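Local coordinates for protein SusD homolog (PDB 3IV0) that probably binds glycans at the outer membrane as a SusD-family lipoprotein, although its own ligand is not known, at residues Asp172-Leu177 against Ala207-Ile212; Pro181-Leu186 against Ala200-Val205. All blocks are in the same frame, centred on the assembly; numbering follows the deposited sequence. Where two conformers were deposited one is given.

How the interactions relate
Interactions 1 and 2 both rest on helix 202-219, interaction 2 at its N-terminal end and interaction 1 about two turns further on, with centres about 11 Å apart. Along the chain 181-186 and 200-205 fall between 172-177 and 207-212, with 181-186 in the loop that joins helix 174-178 to helix 202-219. They touch directly: Leu177 CD2 lies 3.8 Å from Val205 CG1, and Leu177 O is 3.3 Å from Arg202 NH2. Helix 117-142 borders both. The bound 1,2-ethanediol, probably from the crystallisation liquor, belongs to interaction 1 and by itself is no evidence of a glycan site.

Interaction 1: residues Asp172-Leu177 against Ala207-Ile212; sequences DLQPLL and ALMMHI. With EDO (1,2-ethanediol), chain E.
Met209, a selenomethionine, reaches from helix 202-219 to Leu173, Gln174 and Leu177 and buries the most surface in the contact. Its CG, anti to the carbonyl carbon, packs on Leu173 CB at 3.7 Å; the straight chi2 (-179°) carries SE on, tip to tip with Leu177 CD1 at 3.8 Å, and the bend at chi3 (73°) turns the methyl CE toward the Gln174 amide. Leu173 CD1 fits between two residues one helical turn apart, 3.7 Å from Leu208 CD2 and equally far from Ile212 CD1; the leucine crosses Leu208 at about a right angle and Ile212 obliquely. This apolar seam packs Leu173 and the short helix 174-178 against helix 202-219 within the largely helical SusD fold, and helices 117-142 and 224-238 add further side chains around it. Gln174 crosses Met209 at about a right angle, with OE1 only 3.1 Å from Met209 CE. Both ends of its amide engage 1,2-ethanediol: O2 of the diol donates to Gln174 OE1 at 2.6 Å, while Gln174 NE2 donates to O1 at 2.6 Å. NE2 also bonds Asp178, which helps fix the amide's rotation. An alanine here would remove both diol bonds and the link to Asp178, and would probably leave the Met209 methyl less well packed.

Interaction 2: residues Pro181-Leu186 against Ala200-Val205; sequences PGAEVL and ASRGSV
Leu186 carries most of the burial on the loop side, its CG anti to the carbonyl carbon and its two methyls parting over the start of helix 202-219. CD1 meets Val205 CG2 at 3.7 Å, the two side chains crossing at about a right angle, whereas CD2 lies 3.5 Å from Ala200 O. Val205 presents that methyl because CG1 takes the place anti to the backbone N, which sets CG2 beside the N. Arg202 also starts with CG anti to the backbone N (chi1 -169°) and stays extended as far as NE, running past Ala183, whose CB touches Arg202 CD at 3.9 Å. A turn at chi4 (81°) then swings the guanidinium out of line with the chain. At its edge, in plane, NH1 donates to a water at 2.8 Å, and this water donates to Leu186 O, bridging loop and helix where no direct hydrogen bond joins the segments. The charge of Arg202 is met by Glu237, which forms a salt bridge with NH2. Asp180 accepts from the backbone N of Glu184, Val185 and Leu186, holding the approaching loop. Ser201, with OG beside both backbone N and carbonyl carbon (chi1 71°), accepts from Ser204 N at 3.2 Å; Ser201 N returns an almost straight bond to Ser204 OG at 2.9 Å, a reciprocal pair that makes the helix start a capping box with Ser201 as N-cap.

Interaction 1: residues Asp172-Leu177 against Ala207-Ile212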
loop_
_atom_site.group_PDB
_atom_site.type_symbol
_atom_site.label_atom_id
_atom_site.label_comp_id
_atom_site.label_asym_id
_atom_site.label_seq_id
_atom_site.Cartn_x
_atom_site.Cartn_y
_atom_site.Cartn_z
ATOM N N ASP A 172 -15.690 -2.758 11.765
ATOM C CA ASP A 172 -16.401 -3.366 10.638
ATOM C C ASP A 172 -15.703 -4.640 10.162
ATOM O O ASP A 172 -16.339 -5.575 9.661
ATOM C CB ASP A 172 -16.499 -2.405 9.459
ATOM C CG ASP A 172 -17.418 -1.217 9.692
ATOM O OD1 ASP A 172 -18.268 -1.288 10.571
ATOM O OD2 ASP A 172 -17.295 -0.238 8.901
ATOM N N LEU A 173 -14.379 -4.654 10.237
ATOM C CA LEU A 173 -13.582 -5.780 9.757
ATOM C C LEU A 173 -13.508 -6.989 10.697
ATOM O O LEU A 173 -13.523 -8.136 10.262
ATOM C CB LEU A 173 -12.160 -5.330 9.433
ATOM C CG LEU A 173 -12.043 -4.302 8.313
ATOM C CD1 LEU A 173 -10.656 -3.549 8.324
ATOM C CD2 LEU A 173 -12.256 -4.992 7.000
ATOM N N GLN A 174 -13.447 -6.741 12.013
ATOM C CA GLN A 174 -13.344 -7.823 12.985
ATOM C C GLN A 174 -14.364 -8.965 12.788
ATOM O O GLN A 174 -13.976 -10.129 12.819
ATOM C CB GLN A 174 -13.384 -7.277 14.417
ATOM C CG GLN A 174 -13.119 -8.302 15.489
ATOM C CD GLN A 174 -11.719 -8.731 15.533
ATOM O OE1 GLN A 174 -10.811 -7.926 15.755
ATOM N NE2 GLN A 174 -11.499 -10.021 15.355
ATOM N N PRO A 175 -15.658 -8.643 12.601
ATOM C CA PRO A 175 -16.640 -9.714 12.394
ATOM C C PRO A 175 -16.369 -10.588 11.179
ATOM O O PRO A 175 -16.753 -11.744 11.158
ATOM C CB PRO A 175 -17.940 -8.950 12.211
ATOM C CG PRO A 175 -17.734 -7.678 12.901
ATOM C CD PRO A 175 -16.309 -7.326 12.634
ATOM N N LEU A 176 -15.691 -10.054 10.177
ATOM C CA LEU A 176 -15.357 -10.864 9.017
ATOM C C LEU A 176 -14.461 -12.033 9.400
ATOM O O LEU A 176 -14.484 -13.080 8.752
ATOM C CB LEU A 176 -14.721 -10.011 7.913
ATOM C CG LEU A 176 -15.466 -8.756 7.425
ATOM C CD1 LEU A 176 -14.727 -8.089 6.262
ATOM C CD2 LEU A 176 -16.938 -9.053 7.050
ATOM N N LEU A 177 -13.649 -11.864 10.433
ATOM C CA LEU A 177 -12.841 -12.938 10.947
ATOM C C LEU A 177 -13.683 -13.769 11.925
ATOM O O LEU A 177 -13.783 -14.993 11.781
ATOM C CB LEU A 177 -11.596 -12.390 11.637
ATOM C CG LEU A 177 -10.613 -11.581 10.801
ATOM C CD1 LEU A 177 -9.419 -11.234 11.664
ATOM C CD2 LEU A 177 -10.234 -12.274 9.481
ATOM N N ALA A 207 -4.269 -8.401 7.027
ATOM C CA ALA A 207 -3.224 -7.426 6.742
ATOM C C ALA A 207 -3.730 -6.011 6.929
ATOM O O ALA A 207 -3.072 -5.154 7.533
ATOM C CB ALA A 207 -2.669 -7.611 5.353
ATOM N N LEU A 208 -4.921 -5.713 6.419
ATOM C CA LEU A 208 -5.496 -4.392 6.560
ATOM C C LEU A 208 -5.700 -4.032 8.036
ATOM O O LEU A 208 -5.383 -2.943 8.485
ATOM C CB LEU A 208 -6.811 -4.287 5.790
ATOM C CG LEU A 208 -7.556 -2.961 5.946
ATOM C CD1 LEU A 208 -6.679 -1.739 5.634
ATOM C CD2 LEU A 208 -8.849 -2.943 5.137
HETATM N N MSE A 209 -6.193 -4.976 8.815
HETATM C CA MSE A 209 -6.397 -4.721 10.232
HETATM C C MSE A 209 -5.110 -4.463 10.964
HETATM O O MSE A 209 -5.062 -3.620 11.861
HETATM C CB MSE A 209 -7.159 -5.870 10.866
HETATM C CG MSE A 209 -8.648 -6.001 10.432
HETATM SE SE MSE A 209 -9.582 -7.443 11.278
HETATM C CE MSE A 209 -9.792 -6.703 13.118
HETATM N N MSE A 210 -4.038 -5.152 10.560
HETATM C CA MSE A 210 -2.748 -4.893 11.174
HETATM C C MSE A 210 -2.266 -3.489 10.879
HETATM O O MSE A 210 -1.810 -2.783 11.771
HETATM C CB MSE A 210 -1.697 -5.910 10.748
HETATM C CG MSE A 210 -2.066 -7.312 11.098
HETATM SE SE MSE A 210 -0.922 -8.718 10.345
HETATM C CE MSE A 210 0.488 -8.495 11.406
ATOM N N HIS A 211 -2.441 -3.048 9.631
ATOM C CA HIS A 211 -2.064 -1.697 9.258
ATOM C C HIS A 211 -2.884 -0.655 10.004
ATOM O O HIS A 211 -2.345 0.334 10.493
ATOM C CB HIS A 211 -2.258 -1.521 7.762
ATOM C CG HIS A 211 -1.047 -1.817 6.985
ATOM N ND1 HIS A 211 -0.668 -3.087 6.585
ATOM C CD2 HIS A 211 -0.105 -0.968 6.538
ATOM C CE1 HIS A 211 0.480 -2.990 5.922
ATOM N NE2 HIS A 211 0.830 -1.718 5.880
ATOM N N ILE A 212 -4.181 -0.874 10.140
ATOM C CA ILE A 212 -5.037 0.105 10.809
ATOM C C ILE A 212 -4.630 0.224 12.276
ATOM O O ILE A 212 -4.464 1.345 12.796
ATOM C CB ILE A 212 -6.523 -0.253 10.657
ATOM C CG1 ILE A 212 -7.003 -0.086 9.228
ATOM C CG2 ILE A 212 -7.385 0.619 11.597
ATOM C CD1 ILE A 212 -8.377 -0.699 8.979
HETATM C C1 EDO E . -7.722 -10.284 16.449
HETATM O O1 EDO E . -8.976 -10.526 15.811
HETATM C C2 EDO E . -7.617 -8.820 16.864
HETATM O O2 EDO E . -8.264 -8.026 15.881
#

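Interaction 2: residues Pro181-Leu186 against Ala200-Val205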
loop_
_atom_site.group_PDB
_atom_site.type_symbol
_atom_site.label_atom_id
_atom_site.label_comp_id
_atom_site.label_asym_id
_atom_site.label_seq_id
_atom_site.Cartn_x
_atom_site.Cartn_y
_atom_site.Cartn_z
ATOM N N PRO A 181 -15.282 -18.474 11.344
ATOM C CA PRO A 181 -14.152 -19.216 11.870
ATOM C C PRO A 181 -13.598 -20.278 10.924
ATOM O O PRO A 181 -12.422 -20.599 10.992
ATOM C CB PRO A 181 -14.730 -19.889 13.124
ATOM C CG PRO A 181 -16.182 -19.890 12.926
ATOM C CD PRO A 181 -16.502 -18.663 12.148
ATOM N N GLY A 182 -14.431 -20.780 10.026
ATOM C CA GLY A 182 -14.010 -21.784 9.045
ATOM C C GLY A 182 -13.412 -21.253 7.749
ATOM O O GLY A 182 -13.075 -22.031 6.866
ATOM N N ALA A 183 -13.306 -19.930 7.619
ATOM C CA ALA A 183 -12.820 -19.300 6.392
ATOM C C ALA A 183 -13.567 -19.824 5.186
ATOM O O ALA A 183 -12.985 -20.232 4.191
ATOM C CB ALA A 183 -11.265 -19.469 6.225
ATOM N N GLU A 184 -14.882 -19.808 5.309
ATOM C CA GLU A 184 -15.775 -20.206 4.219
ATOM C C GLU A 184 -16.308 -19.033 3.412
ATOM O O GLU A 184 -16.372 -19.074 2.188
ATOM C CB GLU A 184 -16.952 -21.015 4.765
ATOM C CG GLU A 184 -16.501 -22.318 5.376
ATOM C CD GLU A 184 -17.655 -23.177 5.865
ATOM O OE1 GLU A 184 -18.816 -22.724 5.785
ATOM O OE2 GLU A 184 -17.391 -24.307 6.327
ATOM N N VAL A 185 -16.751 -17.998 4.121
ATOM C CA VAL A 185 -17.246 -16.801 3.475
ATOM C C VAL A 185 -16.105 -16.046 2.769
ATOM O O VAL A 185 -16.235 -15.684 1.601
ATOM C CB VAL A 185 -17.979 -15.911 4.477
ATOM C CG1 VAL A 185 -18.365 -14.600 3.833
ATOM C CG2 VAL A 185 -19.236 -16.632 4.993
ATOM N N LEU A 186 -14.996 -15.827 3.467
ATOM C CA LEU A 186 -13.738 -15.385 2.823
ATOM C C LEU A 186 -12.709 -16.463 3.059
ATOM O O LEU A 186 -12.261 -16.667 4.166
ATOM C CB LEU A 186 -13.250 -14.055 3.423
ATOM C CG LEU A 186 -14.142 -12.853 3.140
ATOM C CD1 LEU A 186 -13.581 -11.641 3.907
ATOM C CD2 LEU A 186 -14.281 -12.544 1.648
ATOM N N ALA A 200 -10.712 -10.003 -2.228
ATOM C CA ALA A 200 -10.384 -10.066 -0.818
ATOM C C ALA A 200 -10.486 -11.481 -0.251
ATOM O O ALA A 200 -11.496 -12.167 -0.457
ATOM C CB ALA A 200 -11.324 -9.123 -0.012
ATOM N N SER A 201 -9.464 -11.897 0.495
ATOM C CA SER A 201 -9.430 -13.147 1.225
ATOM C C SER A 201 -9.343 -12.841 2.719
ATOM O O SER A 201 -9.234 -11.676 3.136
ATOM C CB SER A 201 -8.208 -13.957 0.831
ATOM O OG SER A 201 -7.011 -13.351 1.361
ATOM N N ARG A 202 -9.333 -13.889 3.533
ATOM C CA ARG A 202 -9.137 -13.727 4.970
ATOM C C ARG A 202 -7.813 -13.008 5.242
ATOM O O ARG A 202 -7.704 -12.172 6.131
ATOM C CB ARG A 202 -9.202 -15.094 5.674
ATOM C CG ARG A 202 -9.262 -15.020 7.213
ATOM C CD ARG A 202 -9.393 -16.439 7.808
ATOM N NE ARG A 202 -9.553 -16.452 9.276
ATOM C CZ ARG A 202 -10.700 -16.239 9.900
ATOM N NH1 ARG A 202 -11.783 -15.918 9.232
ATOM N NH2 ARG A 202 -10.748 -16.290 11.223
ATOM N N GLY A 203 -6.777 -13.384 4.510
ATOM C CA GLY A 203 -5.470 -12.723 4.614
ATOM C C GLY A 203 -5.472 -11.254 4.266
ATOM O O GLY A 203 -4.806 -10.445 4.923
ATOM N N SER A 204 -6.273 -10.850 3.288
ATOM C CA SER A 204 -6.431 -9.446 2.954
ATOM C C SER A 204 -6.949 -8.665 4.187
ATOM O O SER A 204 -6.445 -7.575 4.542
ATOM C CB SER A 204 -7.440 -9.274 1.835
ATOM O OG SER A 204 -7.180 -10.097 0.722
ATOM N N VAL A 205 -7.993 -9.222 4.801
ATOM C CA VAL A 205 -8.603 -8.630 5.975
ATOM C C VAL A 205 -7.604 -8.513 7.116
ATOM O O VAL A 205 -7.500 -7.452 7.732
ATOM C CB VAL A 205 -9.853 -9.412 6.438
ATOM C CG1 VAL A 205 -10.397 -8.850 7.752
ATOM C CG2 VAL A 205 -10.965 -9.385 5.328
HETATM O O HOH W 1 -12.575 -15.516 6.627
#